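Local atomic coordinates of sensor protein PfeS (Pseudomonas aeruginosa, PDB entry 3KYZ), a protein that acts as the membrane-bound sensor histidine kinase of the PfeR/PfeS two-component system and may activate PfeR by phosphorylation. Residues Asp54-Leu59 with Ala74-His79. Numbering follows the deposited sequence.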
loop_
_atom_site.group_PDB
_atom_site.type_symbol
_atom_site.label_atom_id
_atom_site.label_comp_id
_atom_site.label_asym_id
_atom_site.label_seq_id
_atom_site.Cartn_x
_atom_site.Cartn_y
_atom_site.Cartn_z
ATOM N N ASP A 54 -13.249 5.018 17.178
ATOM C CA ASP A 54 -13.970 5.892 16.259
ATOM C C ASP A 54 -13.123 6.177 15.023
ATOM O O ASP A 54 -12.908 7.332 14.649
ATOM C CB ASP A 54 -14.365 7.200 16.959
ATOM C CG ASP A 54 -15.325 8.038 16.134
ATOM O OD1 ASP A 54 -16.031 7.463 15.276
ATOM O OD2 ASP A 54 -15.377 9.270 16.350
ATOM N N THR A 55 -12.642 5.113 14.390
ATOM C CA THR A 55 -11.744 5.264 13.260
ATOM C C THR A 55 -11.795 4.028 12.374
ATOM O O THR A 55 -12.237 2.953 12.810
ATOM C CB THR A 55 -10.296 5.509 13.736
ATOM O OG1 THR A 55 -9.511 6.002 12.644
ATOM C CG2 THR A 55 -9.667 4.231 14.284
ATOM N N TRP A 56 -11.358 4.178 11.130
ATOM C CA TRP A 56 -11.344 3.051 10.207
ATOM C C TRP A 56 -10.287 2.017 10.610
ATOM O O TRP A 56 -9.163 2.366 10.964
ATOM C CB TRP A 56 -11.105 3.522 8.774
ATOM C CG TRP A 56 -11.239 2.414 7.767
ATOM C CD1 TRP A 56 -12.400 1.914 7.249
ATOM C CD2 TRP A 56 -10.176 1.670 7.161
ATOM N NE1 TRP A 56 -12.124 0.908 6.350
ATOM C CE2 TRP A 56 -10.767 0.735 6.284
ATOM C CE3 TRP A 56 -8.784 1.701 7.275
ATOM C CZ2 TRP A 56 -10.013 -0.153 5.520
ATOM C CZ3 TRP A 56 -8.040 0.825 6.518
ATOM C CH2 TRP A 56 -8.654 -0.092 5.648
ATOM N N VAL A 57 -10.663 0.744 10.532
ATOM C CA VAL A 57 -9.779 -0.355 10.887
ATOM C C VAL A 57 -9.929 -1.459 9.852
ATOM O O VAL A 57 -11.031 -1.680 9.335
ATOM C CB VAL A 57 -10.152 -0.934 12.281
ATOM C CG1 VAL A 57 -9.377 -2.219 12.557
ATOM C CG2 VAL A 57 -9.912 0.104 13.362
ATOM N N ALA A 58 -8.832 -2.148 9.540
ATOM C CA ALA A 58 -8.907 -3.368 8.734
ATOM C C ALA A 58 -7.867 -4.375 9.214
ATOM O O ALA A 58 -6.813 -3.984 9.717
ATOM C CB ALA A 58 -8.704 -3.064 7.243
ATOM N N LEU A 59 -8.184 -5.660 9.094
ATOM C CA LEU A 59 -7.197 -6.718 9.263
ATOM C C LEU A 59 -6.994 -7.286 7.881
ATOM O O LEU A 59 -7.950 -7.723 7.252
ATOM C CB LEU A 59 -7.713 -7.813 10.203
ATOM C CG LEU A 59 -7.566 -7.519 11.700
ATOM C CD1 LEU A 59 -8.367 -6.282 12.090
ATOM C CD2 LEU A 59 -7.994 -8.722 12.520
ATOM N N ALA A 74 -13.019 -1.299 -3.118
ATOM C CA ALA A 74 -11.891 -0.679 -3.808
ATOM C C ALA A 74 -11.444 0.581 -3.069
ATOM O O ALA A 74 -10.250 0.864 -2.966
ATOM C CB ALA A 74 -12.239 -0.369 -5.249
ATOM N N GLU A 75 -12.409 1.340 -2.555
ATOM C CA GLU A 75 -12.095 2.533 -1.776
ATOM C C GLU A 75 -11.229 2.185 -0.563
ATOM O O GLU A 75 -10.267 2.889 -0.249
ATOM C CB GLU A 75 -13.379 3.248 -1.341
ATOM C CG GLU A 75 -13.151 4.636 -0.750
ATOM C CD GLU A 75 -12.904 4.621 0.754
ATOM O OE1 GLU A 75 -13.286 3.642 1.428
ATOM O OE2 GLU A 75 -12.341 5.611 1.266
ATOM N N GLU A 76 -11.573 1.099 0.123
ATOM C CA GLU A 76 -10.786 0.665 1.273
ATOM C C GLU A 76 -9.398 0.185 0.863
ATOM O O GLU A 76 -8.407 0.477 1.541
ATOM C CB GLU A 76 -11.526 -0.424 2.044
ATOM C CG GLU A 76 -12.714 0.132 2.809
ATOM C CD GLU A 76 -13.533 -0.947 3.482
ATOM O OE1 GLU A 76 -13.981 -1.880 2.789
ATOM O OE2 GLU A 76 -13.741 -0.855 4.708
ATOM N N SER A 77 -9.315 -0.555 -0.240
ATOM C CA SER A 77 -8.010 -0.992 -0.735
ATOM C C SER A 77 -7.097 0.206 -0.991
ATOM O O SER A 77 -5.887 0.116 -0.794
ATOM C CB SER A 77 -8.147 -1.837 -2.006
ATOM O OG SER A 77 -8.727 -3.100 -1.703
ATOM N N SER A 78 -7.672 1.324 -1.432
ATOM C CA SER A 78 -6.857 2.505 -1.724
ATOM C C SER A 78 -6.175 3.071 -0.469
ATOM O O SER A 78 -5.193 3.808 -0.577
ATOM C CB SER A 78 -7.673 3.592 -2.444
ATOM O OG SER A 78 -8.494 4.336 -1.551
ATOM N N HIS A 79 -6.685 2.716 0.711
ATOM C CA HIS A 79 -6.078 3.169 1.966
ATOM C C HIS A 79 -4.790 2.423 2.296
ATOM O O HIS A 79 -4.067 2.807 3.214
ATOM C CB HIS A 79 -7.015 2.939 3.154
ATOM C CG HIS A 79 -8.358 3.579 3.024
ATOM N ND1 HIS A 79 -9.428 3.214 3.814
ATOM C CD2 HIS A 79 -8.808 4.562 2.211
ATOM C CE1 HIS A 79 -10.482 3.939 3.485
ATOM N NE2 HIS A 79 -10.133 4.762 2.513
#
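W56 reaches across to segment 74-79, where E76 meets it at the rim of the indole and H79 over one face. The polar part is a hydrogen bond from W56 NE1 to E76 OE2, 2.9 Å long and nearly straight at 166°. The acceptor lies in the indole plane and offers its anti lone pair, while the carboxylate itself is turned 63° from the ring. E76 OE2 also forms a salt bridge with R46 of helix 17-53, and OE1 accepts from the backbone N of S73, so both oxygens are tied down and the glutamate probably stays ionised. The E76 chain, extended beyond CG, carries the carboxylate to the indole edge and brushes the ring on the way, with E76 CB 3.8 Å from W56 CZ2.

All this belongs to the sensor domain, predicted to lie in the periplasm, of the Cache clan; W56 sits just ahead of strand 57-60, outermost of the antiparallel sheet within this chain, and its indole links the start of that strand to segment 74-79, with R46 of helix 17-53 joining through E76.

The aromatic part is a T-shaped stack. H79 points its ring edge at the indole face, planes at 88° and centroids of the imidazole and the six-membered ring 4.7 Å apart; H79 ND1 stands 3.5 Å above the indole plane, over its centre. Y100 stacks on the same histidine.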